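Side-chain contacts in conserved exported protein (Bacteroides fragilis, PDB 3CLW), which is of unestablished function but probably hydrolyses O-glycosidic bonds, perhaps in a carbohydrate substrate: residues W37-K42 with Q110-K115; D290-I295 with A339-N344; L427-Y432 with V438-I443. All coordinates share one frame; numbering follows the deposited sequence.

Contacts 1 and 2 both pair helices within the part of the chain that matches glycoside hydrolase family 30. They lie on opposite sides of the chain's centre, with centres 34 Å apart and nearest atoms about 19 Å apart. Contact 3 is a beta hairpin later in the chain. It is remote from contact 1, about 25 Å between nearest atoms, but it touches contact 2, with centres 15 Å apart. There the helix of 339-344 packs on the hairpin: H343 CD2 lies 3.4 Å from M428 CB, and N344 ND2 lies 3.6 Å from M428 SD. Helix 328-347 therefore takes part in contact 2 and also covers part of contact 3.

Contact 1: W37-K42 with Q110-K115; sequences WPQEKK and QQWFMK
A cation-pi contact between two helices of the family 30 region is made by K42, near the start of helix 39-50, and W112, on helix 108-119. The lysine chain crosses the indole obliquely, with CE and NZ over one face. K42 CB begins the contact at the six-membered ring, 3.4 Å from W112 CH2. Farther out, K42 CE sits 3.4 Å from W112 CE2 and makes a CH-pi contact with the five-membered ring. The ammonium follows: K42 NZ is 3.9 Å from the centroid of that ring and only 12° off its normal. Bends at chi3 (67°) and chi4 keep the end of the chain over the indole.

The family belongs to the TIM-barrel clan, and the contact joins two helices of this region near its surface. W112 CG is anti to the backbone N (chi1 -175°), which sends the indole out toward helix 39-50. K42 NZ also hydrogen-bonds to G34 O on helix 30-36, so the ammonium has a polar partner besides the ring. Q39 approaches the indole obliquely, with NE2 4.3 Å from W112 NE1. On its own helix, W112 places CZ3 over the centre of the F113 ring, 4.0 Å above its plane.

Contact 2: D290-I295 with A339-N344; sequences DIRNRI and ARIIHN
R292 and N344 meet through aliphatic carbon, with R292 CD 4.0 Å from N344 CB. The two side chains cross at about a right angle, and the guanidinium and amide planes are 76° apart. The CG2 methyl of I341 packs against the guanidinium, 4.2 Å from R292 NH2 and oblique to its plane. R292 has CG beside the backbone N (chi1 -83°) and runs extended from CG to NE, which carries the guanidinium across to the other helix.

The contact joins helix 285-300 to helix 328-347 in a buried contact within the family 30 region, whose clan is that of the TIM barrels. The polar end of R292 is held by residues around the two segments. NE forms a salt bridge with D345, the next residue after N344, and NH2 forms one with D278. NH1 hydrogen-bonds to the carbonyl oxygens of S281 and L288. This buried cation thus has two carboxylate partners, which probably offset its charge.

The amide of N344 turns back to its own helix. Its ND2 donates to R340 O at 2.8 Å, with an N-H...O angle of 161°. That oxygen also accepts the helical bond from N344 N, at 3.1 Å. The two donors reach it from opposite faces of the carbonyl plane, and the hydrogen bond from ND2 holds the rotation of the N344 amide.

Contact 3: L427-Y432 with V438-I443; sequences LMISSY and VVTVAI
M428 and I443 form a hydrogen-bonded pair at one end of an antiparallel beta hairpin made by strands 427-433 and 438-444. The ladder continues through the hydrogen-bonded pairs S430-V441 and Y432-V439, each with reciprocal backbone bonds. I429-A442 and S431-T440 are the non-hydrogen-bonded pairs between them. CA-H...O contacts supplement the ladder, among them I429 CA to V441 O at 3.2 Å.

Apolar contacts occur on both faces. On the face of I429, S431, T440 and A442, I429 crosses T440 diagonally. Its CD1 is 3.4 Å from T440 CG2, tight for two methyls, and 3.9 Å from A442 CB. On the other face, M428 CB lies 4.2 Å from I443 CD1.

The polar side chains also pair within each face. S431 OG hydrogen-bonds to T440 OG1 at 2.9 Å. Both oxygens stand beside their own backbone N (chi1 -58° in each), which brings them together. On the opposite face, S430 OG bonds to Y432 OH at 2.9 Å, and a water sits between S430 OG and V441 O, donating to the carbonyl at 2.8 Å.

F8 and I10 of strand 6-25 cover the I429 and T440 face, while helices 328-347 and 391-400 cover the other. The hydroxyls, all on buried residues, thus satisfy one another within each face. This pairing spares the hairpin the cost of burying unpartnered hydroxyls.

Contact 1: W37-K42 with Q110-K115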
loop_
_atom_site.group_PDB
_atom_site.type_symbol
_atom_site.label_atom_id
_atom_site.label_comp_id
_atom_site.label_asym_id
_atom_site.label_seq_id
_atom_site.Cartn_x
_atom_site.Cartn_y
_atom_site.Cartn_z
ATOM N N TRP A 37 -11.970 -20.954 -2.424
ATOM C CA TRP A 37 -11.058 -21.488 -3.428
ATOM C C TRP A 37 -10.423 -22.802 -2.948
ATOM O O TRP A 37 -10.344 -23.037 -1.737
ATOM C CB TRP A 37 -9.994 -20.456 -3.798
ATOM C CG TRP A 37 -10.484 -19.491 -4.839
ATOM C CD1 TRP A 37 -11.717 -18.871 -4.888
ATOM C CD2 TRP A 37 -9.753 -19.024 -5.967
ATOM N NE1 TRP A 37 -11.782 -18.048 -5.976
ATOM C CE2 TRP A 37 -10.587 -18.116 -6.656
ATOM C CE3 TRP A 37 -8.458 -19.275 -6.461
ATOM C CZ2 TRP A 37 -10.185 -17.467 -7.831
ATOM C CZ3 TRP A 37 -8.066 -18.648 -7.624
ATOM C CH2 TRP A 37 -8.926 -17.738 -8.290
ATOM N N PRO A 38 -9.994 -23.670 -3.891
ATOM C CA PRO A 38 -9.225 -24.874 -3.575
ATOM C C PRO A 38 -7.987 -24.565 -2.717
ATOM O O PRO A 38 -7.280 -23.596 -2.974
ATOM C CB PRO A 38 -8.788 -25.380 -4.958
ATOM C CG PRO A 38 -9.851 -24.917 -5.853
ATOM C CD PRO A 38 -10.259 -23.558 -5.332
ATOM N N GLN A 39 -7.738 -25.414 -1.733
ATOM C CA GLN A 39 -6.655 -25.276 -0.770
ATOM C C GLN A 39 -5.338 -24.938 -1.439
ATOM O O GLN A 39 -4.647 -23.988 -1.032
ATOM C CB GLN A 39 -6.510 -26.575 0.040
ATOM C CG GLN A 39 -5.617 -26.493 1.272
ATOM C CD GLN A 39 -6.228 -25.679 2.404
ATOM O OE1 GLN A 39 -7.450 -25.633 2.563
ATOM N NE2 GLN A 39 -5.374 -25.029 3.203
ATOM N N GLU A 40 -4.989 -25.696 -2.468
ATOM C CA GLU A 40 -3.681 -25.534 -3.086
ATOM C C GLU A 40 -3.531 -24.196 -3.751
ATOM O O GLU A 40 -2.433 -23.677 -3.796
ATOM C CB GLU A 40 -3.397 -26.625 -4.106
ATOM C CG GLU A 40 -2.784 -27.861 -3.476
ATOM C CD GLU A 40 -2.248 -28.866 -4.519
ATOM O OE1 GLU A 40 -2.623 -30.064 -4.418
ATOM O OE2 GLU A 40 -1.473 -28.459 -5.441
ATOM N N LYS A 41 -4.625 -23.668 -4.293
ATOM C CA LYS A 41 -4.610 -22.352 -4.927
ATOM C C LYS A 41 -4.511 -21.188 -3.898
ATOM O O LYS A 41 -3.700 -20.300 -4.053
ATOM C CB LYS A 41 -5.840 -22.196 -5.839
ATOM C CG LYS A 41 -5.862 -23.238 -6.971
ATOM C CD LYS A 41 -6.849 -22.859 -8.052
ATOM C CE LYS A 41 -6.860 -23.914 -9.180
ATOM N NZ LYS A 41 -8.051 -23.723 -10.006
ATOM N N LYS A 42 -5.364 -21.221 -2.875
ATOM C CA LYS A 42 -5.245 -20.393 -1.652
ATOM C C LYS A 42 -3.789 -20.291 -1.146
ATOM O O LYS A 42 -3.250 -19.175 -0.891
ATOM C CB LYS A 42 -6.065 -21.070 -0.541
ATOM C CG LYS A 42 -7.407 -20.505 -0.345
ATOM C CD LYS A 42 -8.371 -21.469 0.269
ATOM C CE LYS A 42 -8.104 -21.887 1.678
ATOM N NZ LYS A 42 -9.415 -22.128 2.358
ATOM N N GLN A 110 -11.221 -13.711 4.973
ATOM C CA GLN A 110 -10.156 -12.774 5.334
ATOM C C GLN A 110 -9.340 -13.256 6.539
ATOM O O GLN A 110 -8.117 -13.056 6.577
ATOM C CB GLN A 110 -10.733 -11.390 5.582
ATOM C CG GLN A 110 -11.161 -10.685 4.339
ATOM C CD GLN A 110 -12.041 -9.495 4.675
ATOM O OE1 GLN A 110 -13.260 -9.638 4.756
ATOM N NE2 GLN A 110 -11.428 -8.324 4.901
ATOM N N GLN A 111 -10.001 -13.920 7.487
ATOM C CA GLN A 111 -9.279 -14.495 8.623
ATOM C C GLN A 111 -8.375 -15.635 8.191
ATOM O O GLN A 111 -7.302 -15.797 8.742
ATOM C CB GLN A 111 -10.213 -14.953 9.734
ATOM C CG GLN A 111 -11.048 -13.819 10.384
ATOM C CD GLN A 111 -11.882 -14.341 11.518
ATOM O OE1 GLN A 111 -11.376 -14.999 12.413
ATOM N NE2 GLN A 111 -13.162 -14.086 11.477
ATOM N N TRP A 112 -8.796 -16.416 7.196
ATOM C CA TRP A 112 -7.923 -17.433 6.600
ATOM C C TRP A 112 -6.611 -16.789 6.107
ATOM O O TRP A 112 -5.550 -17.310 6.363
ATOM C CB TRP A 112 -8.615 -18.221 5.441
ATOM C CG TRP A 112 -7.716 -19.304 4.976
ATOM C CD1 TRP A 112 -7.623 -20.581 5.499
ATOM C CD2 TRP A 112 -6.701 -19.207 3.972
ATOM N NE1 TRP A 112 -6.617 -21.278 4.863
ATOM C CE2 TRP A 112 -6.037 -20.460 3.924
ATOM C CE3 TRP A 112 -6.282 -18.183 3.107
ATOM C CZ2 TRP A 112 -4.989 -20.721 3.026
ATOM C CZ3 TRP A 112 -5.265 -18.448 2.214
ATOM C CH2 TRP A 112 -4.604 -19.704 2.206
ATOM N N PHE A 113 -6.716 -15.694 5.353
ATOM C CA PHE A 113 -5.546 -14.941 4.868
ATOM C C PHE A 113 -4.627 -14.434 5.972
ATOM O O PHE A 113 -3.403 -14.524 5.857
ATOM C CB PHE A 113 -5.946 -13.800 3.926
ATOM C CG PHE A 113 -6.004 -14.218 2.527
ATOM C CD1 PHE A 113 -7.190 -14.721 1.986
ATOM C CD2 PHE A 113 -4.861 -14.197 1.758
ATOM C CE1 PHE A 113 -7.228 -15.188 0.691
ATOM C CE2 PHE A 113 -4.891 -14.645 0.463
ATOM C CZ PHE A 113 -6.079 -15.147 -0.075
ATOM N N MET A 114 -5.208 -13.918 7.051
ATOM C CA MET A 114 -4.402 -13.564 8.257
ATOM C C MET A 114 -3.609 -14.766 8.753
ATOM O O MET A 114 -2.406 -14.670 8.983
ATOM C CB MET A 114 -5.284 -12.980 9.364
ATOM C CG MET A 114 -5.983 -11.643 8.983
ATOM S SD MET A 114 -7.114 -10.969 10.237
ATOM C CE MET A 114 -5.935 -10.570 11.519
ATOM N N LYS A 115 -4.287 -15.899 8.920
ATOM C CA LYS A 115 -3.645 -17.115 9.393
ATOM C C LYS A 115 -2.542 -17.606 8.446
ATOM O O LYS A 115 -1.493 -18.010 8.891
ATOM C CB LYS A 115 -4.665 -18.225 9.715
#

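Contact 2: D290-I295 with A339-N344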
loop_
_atom_site.group_PDB
_atom_site.type_symbol
_atom_site.label_atom_id
_atom_site.label_comp_id
_atom_site.label_asym_id
_atom_site.label_seq_id
_atom_site.Cartn_x
_atom_site.Cartn_y
_atom_site.Cartn_z
ATOM N N ASP A 290 7.583 16.405 -8.804
ATOM C CA ASP A 290 7.266 17.659 -8.093
ATOM C C ASP A 290 6.405 17.442 -6.850
ATOM O O ASP A 290 6.764 17.889 -5.751
ATOM C CB ASP A 290 6.525 18.641 -9.012
ATOM C CG ASP A 290 7.430 19.276 -10.070
ATOM O OD1 ASP A 290 6.861 19.935 -10.980
ATOM O OD2 ASP A 290 8.684 19.124 -10.009
ATOM N N ILE A 291 5.265 16.761 -7.018
ATOM C CA ILE A 291 4.360 16.561 -5.890
ATOM C C ILE A 291 5.018 15.767 -4.751
ATOM O O ILE A 291 4.831 16.107 -3.581
ATOM C CB ILE A 291 3.005 15.950 -6.298
ATOM C CG1 ILE A 291 1.992 16.101 -5.141
ATOM C CG2 ILE A 291 3.154 14.483 -6.700
ATOM C CD1 ILE A 291 0.568 16.112 -5.563
ATOM N N ARG A 292 5.818 14.761 -5.095
ATOM C CA ARG A 292 6.482 13.940 -4.086
ATOM C C ARG A 292 7.619 14.672 -3.367
ATOM O O ARG A 292 7.851 14.465 -2.161
ATOM C CB ARG A 292 6.957 12.617 -4.706
ATOM C CG ARG A 292 5.856 11.553 -4.776
ATOM C CD ARG A 292 6.020 10.580 -5.935
ATOM N NE ARG A 292 4.792 9.798 -6.056
ATOM C CZ ARG A 292 3.746 10.134 -6.806
ATOM N NH1 ARG A 292 3.791 11.214 -7.578
ATOM N NH2 ARG A 292 2.651 9.375 -6.804
ATOM N N ASN A 293 8.354 15.497 -4.108
ATOM C CA ASN A 293 9.329 16.420 -3.490
ATOM C C ASN A 293 8.647 17.392 -2.545
ATOM O O ASN A 293 9.141 17.661 -1.469
ATOM C CB ASN A 293 10.106 17.198 -4.552
ATOM C CG ASN A 293 11.334 16.443 -5.047
ATOM O OD1 ASN A 293 11.959 15.695 -4.291
ATOM N ND2 ASN A 293 11.696 16.660 -6.315
ATOM N N ARG A 294 7.483 17.881 -2.938
ATOM C CA ARG A 294 6.741 18.794 -2.086
ATOM C C ARG A 294 6.349 18.161 -0.746
ATOM O O ARG A 294 6.431 18.816 0.308
ATOM C CB ARG A 294 5.510 19.325 -2.807
ATOM C CG ARG A 294 5.059 20.648 -2.205
ATOM C CD ARG A 294 3.822 21.145 -2.854
ATOM N NE ARG A 294 3.226 22.218 -2.072
ATOM C CZ ARG A 294 2.073 22.800 -2.353
ATOM N NH1 ARG A 294 1.381 22.431 -3.416
ATOM N NH2 ARG A 294 1.623 23.775 -1.568
ATOM N N ILE A 295 5.958 16.880 -0.791
ATOM C CA ILE A 295 5.566 16.147 0.405
ATOM C C ILE A 295 6.696 16.179 1.414
ATOM O O ILE A 295 6.497 16.580 2.562
ATOM C CB ILE A 295 5.175 14.658 0.104
ATOM C CG1 ILE A 295 3.923 14.588 -0.803
ATOM C CG2 ILE A 295 4.989 13.891 1.407
ATOM C CD1 ILE A 295 3.509 13.159 -1.173
ATOM N N ALA A 339 6.972 0.364 -10.711
ATOM C CA ALA A 339 8.289 0.430 -10.080
ATOM C C ALA A 339 8.809 1.884 -9.992
ATOM O O ALA A 339 9.526 2.226 -9.086
ATOM C CB ALA A 339 9.276 -0.449 -10.790
ATOM N N ARG A 340 8.444 2.716 -10.956
ATOM C CA ARG A 340 8.818 4.137 -10.965
ATOM C C ARG A 340 8.082 4.922 -9.865
ATOM O O ARG A 340 8.689 5.748 -9.171
ATOM C CB ARG A 340 8.519 4.756 -12.342
ATOM C CG ARG A 340 8.747 6.280 -12.372
ATOM C CD ARG A 340 8.788 6.827 -13.785
ATOM N NE ARG A 340 7.464 6.813 -14.385
ATOM C CZ ARG A 340 7.196 7.381 -15.551
ATOM N NH1 ARG A 340 8.173 7.991 -16.236
ATOM N NH2 ARG A 340 5.965 7.354 -16.035
ATOM N N ILE A 341 6.790 4.642 -9.691
ATOM C CA ILE A 341 6.084 5.187 -8.550
ATOM C C ILE A 341 6.797 4.801 -7.261
ATOM O O ILE A 341 7.037 5.671 -6.405
ATOM C CB ILE A 341 4.620 4.741 -8.459
ATOM C CG1 ILE A 341 3.849 5.156 -9.703
ATOM C CG2 ILE A 341 3.960 5.382 -7.228
ATOM C CD1 ILE A 341 2.563 4.385 -9.914
ATOM N N ILE A 342 7.157 3.522 -7.134
ATOM C CA ILE A 342 7.794 3.061 -5.911
ATOM C C ILE A 342 9.095 3.822 -5.635
ATOM O O ILE A 342 9.289 4.356 -4.522
ATOM C CB ILE A 342 8.027 1.522 -5.878
ATOM C CG1 ILE A 342 6.682 0.788 -5.820
ATOM C CG2 ILE A 342 8.911 1.118 -4.648
ATOM C CD1 ILE A 342 6.746 -0.746 -6.023
ATOM N N HIS A 343 9.969 3.869 -6.644
ATOM C CA HIS A 343 11.255 4.520 -6.490
ATOM C C HIS A 343 11.135 5.983 -6.029
ATOM O O HIS A 343 11.841 6.417 -5.131
ATOM C CB HIS A 343 12.027 4.467 -7.788
ATOM C CG HIS A 343 13.251 5.324 -7.781
ATOM N ND1 HIS A 343 14.466 4.876 -7.315
ATOM C CD2 HIS A 343 13.440 6.608 -8.158
ATOM C CE1 HIS A 343 15.354 5.848 -7.417
ATOM N NE2 HIS A 343 14.751 6.908 -7.917
ATOM N N ASN A 344 10.239 6.730 -6.663
ATOM C CA ASN A 344 10.033 8.135 -6.352
ATOM C C ASN A 344 9.373 8.349 -4.986
ATOM O O ASN A 344 9.728 9.290 -4.258
ATOM C CB ASN A 344 9.270 8.819 -7.493
ATOM C CG ASN A 344 10.145 9.016 -8.713
ATOM O OD1 ASN A 344 10.924 9.964 -8.769
ATOM N ND2 ASN A 344 10.046 8.109 -9.685
#

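Contact 3: L427-Y432 with V438-I443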
loop_
_atom_site.group_PDB
_atom_site.type_symbol
_atom_site.label_atom_id
_atom_site.label_comp_id
_atom_site.label_asym_id
_atom_site.label_seq_id
_atom_site.Cartn_x
_atom_site.Cartn_y
_atom_site.Cartn_z
ATOM N N LEU A 427 17.140 6.315 -15.776
ATOM C CA LEU A 427 17.678 5.368 -14.817
ATOM C C LEU A 427 17.483 5.818 -13.353
ATOM O O LEU A 427 17.973 6.892 -12.944
ATOM C CB LEU A 427 19.149 5.112 -15.118
ATOM C CG LEU A 427 19.873 4.131 -14.198
ATOM C CD1 LEU A 427 19.567 2.673 -14.569
ATOM C CD2 LEU A 427 21.364 4.377 -14.217
ATOM N N MET A 428 16.771 4.986 -12.585
ATOM C CA MET A 428 16.430 5.266 -11.183
ATOM C C MET A 428 17.075 4.209 -10.308
ATOM O O MET A 428 17.002 3.014 -10.597
ATOM C CB MET A 428 14.908 5.277 -10.976
ATOM C CG MET A 428 14.161 6.480 -11.587
ATOM S SD MET A 428 12.371 6.245 -11.676
ATOM C CE MET A 428 12.281 5.456 -13.262
ATOM N N ILE A 429 17.726 4.638 -9.237
ATOM C CA ILE A 429 18.429 3.717 -8.401
ATOM C C ILE A 429 18.494 4.261 -6.984
ATOM O O ILE A 429 18.636 5.465 -6.782
ATOM C CB ILE A 429 19.803 3.347 -9.029
ATOM C CG1 ILE A 429 20.638 2.467 -8.097
ATOM C CG2 ILE A 429 20.547 4.578 -9.371
ATOM C CD1 ILE A 429 21.812 1.814 -8.795
ATOM N N SER A 430 18.346 3.348 -6.016
ATOM C CA SER A 430 18.253 3.676 -4.587
ATOM C C SER A 430 18.860 2.524 -3.814
ATOM O O SER A 430 18.929 1.414 -4.332
ATOM C CB SER A 430 16.779 3.899 -4.164
ATOM O OG SER A 430 15.951 2.768 -4.477
ATOM N N SER A 431 19.311 2.786 -2.587
ATOM C CA SER A 431 19.934 1.758 -1.752
ATOM C C SER A 431 19.426 1.760 -0.322
ATOM O O SER A 431 18.928 2.777 0.154
ATOM C CB SER A 431 21.462 1.891 -1.773
ATOM O OG SER A 431 21.954 1.788 -3.091
ATOM N N TYR A 432 19.559 0.625 0.362
ATOM C CA TYR A 432 18.941 0.418 1.683
ATOM C C TYR A 432 19.837 -0.529 2.381
ATOM O O TYR A 432 20.455 -1.331 1.725
ATOM C CB TYR A 432 17.517 -0.214 1.577
ATOM C CG TYR A 432 16.661 0.550 0.627
ATOM C CD1 TYR A 432 15.769 1.503 1.086
ATOM C CD2 TYR A 432 16.783 0.365 -0.740
ATOM C CE1 TYR A 432 15.045 2.255 0.217
ATOM C CE2 TYR A 432 16.043 1.104 -1.632
ATOM C CZ TYR A 432 15.182 2.053 -1.145
ATOM O OH TYR A 432 14.432 2.790 -2.013
ATOM N N VAL A 438 23.679 -4.720 1.871
ATOM C CA VAL A 438 23.311 -3.498 1.177
ATOM C C VAL A 438 22.544 -3.902 -0.087
ATOM O O VAL A 438 23.039 -4.689 -0.903
ATOM C CB VAL A 438 24.527 -2.569 0.898
ATOM C CG1 VAL A 438 24.106 -1.285 0.153
ATOM C CG2 VAL A 438 25.195 -2.186 2.201
ATOM N N VAL A 439 21.319 -3.361 -0.205
ATOM C CA VAL A 439 20.366 -3.683 -1.253
ATOM C C VAL A 439 20.199 -2.480 -2.169
ATOM O O VAL A 439 19.863 -1.391 -1.725
ATOM C CB VAL A 439 18.968 -4.064 -0.639
ATOM C CG1 VAL A 439 17.890 -4.233 -1.730
ATOM C CG2 VAL A 439 19.071 -5.306 0.270
ATOM N N THR A 440 20.445 -2.673 -3.449
ATOM C CA THR A 440 20.313 -1.606 -4.420
ATOM C C THR A 440 19.308 -2.016 -5.514
ATOM O O THR A 440 19.339 -3.137 -6.019
ATOM C CB THR A 440 21.703 -1.258 -4.992
ATOM O OG1 THR A 440 22.561 -0.886 -3.901
ATOM C CG2 THR A 440 21.627 -0.128 -5.952
ATOM N N VAL A 441 18.391 -1.122 -5.842
ATOM C CA VAL A 441 17.382 -1.440 -6.839
ATOM C C VAL A 441 17.469 -0.399 -7.928
ATOM O O VAL A 441 17.302 0.792 -7.665
ATOM C CB VAL A 441 15.940 -1.496 -6.242
ATOM C CG1 VAL A 441 14.925 -1.884 -7.299
ATOM C CG2 VAL A 441 15.862 -2.463 -5.073
ATOM N N ALA A 442 17.751 -0.866 -9.136
ATOM C CA ALA A 442 17.984 -0.027 -10.288
ATOM C C ALA A 442 16.913 -0.241 -11.323
ATOM O O ALA A 442 16.662 -1.370 -11.751
ATOM C CB ALA A 442 19.356 -0.318 -10.886
ATOM N N ILE A 443 16.261 0.837 -11.724
ATOM C CA ILE A 443 15.298 0.745 -12.818
ATOM C C ILE A 443 15.900 1.326 -14.064
ATOM O O ILE A 443 16.260 2.510 -14.078
ATOM C CB ILE A 443 13.979 1.507 -12.528
ATOM C CG1 ILE A 443 13.414 1.104 -11.165
ATOM C CG2 ILE A 443 12.965 1.287 -13.675
ATOM C CD1 ILE A 443 12.322 2.030 -10.675
HETATM O O HOH W 1 15.152 2.368 -6.778
#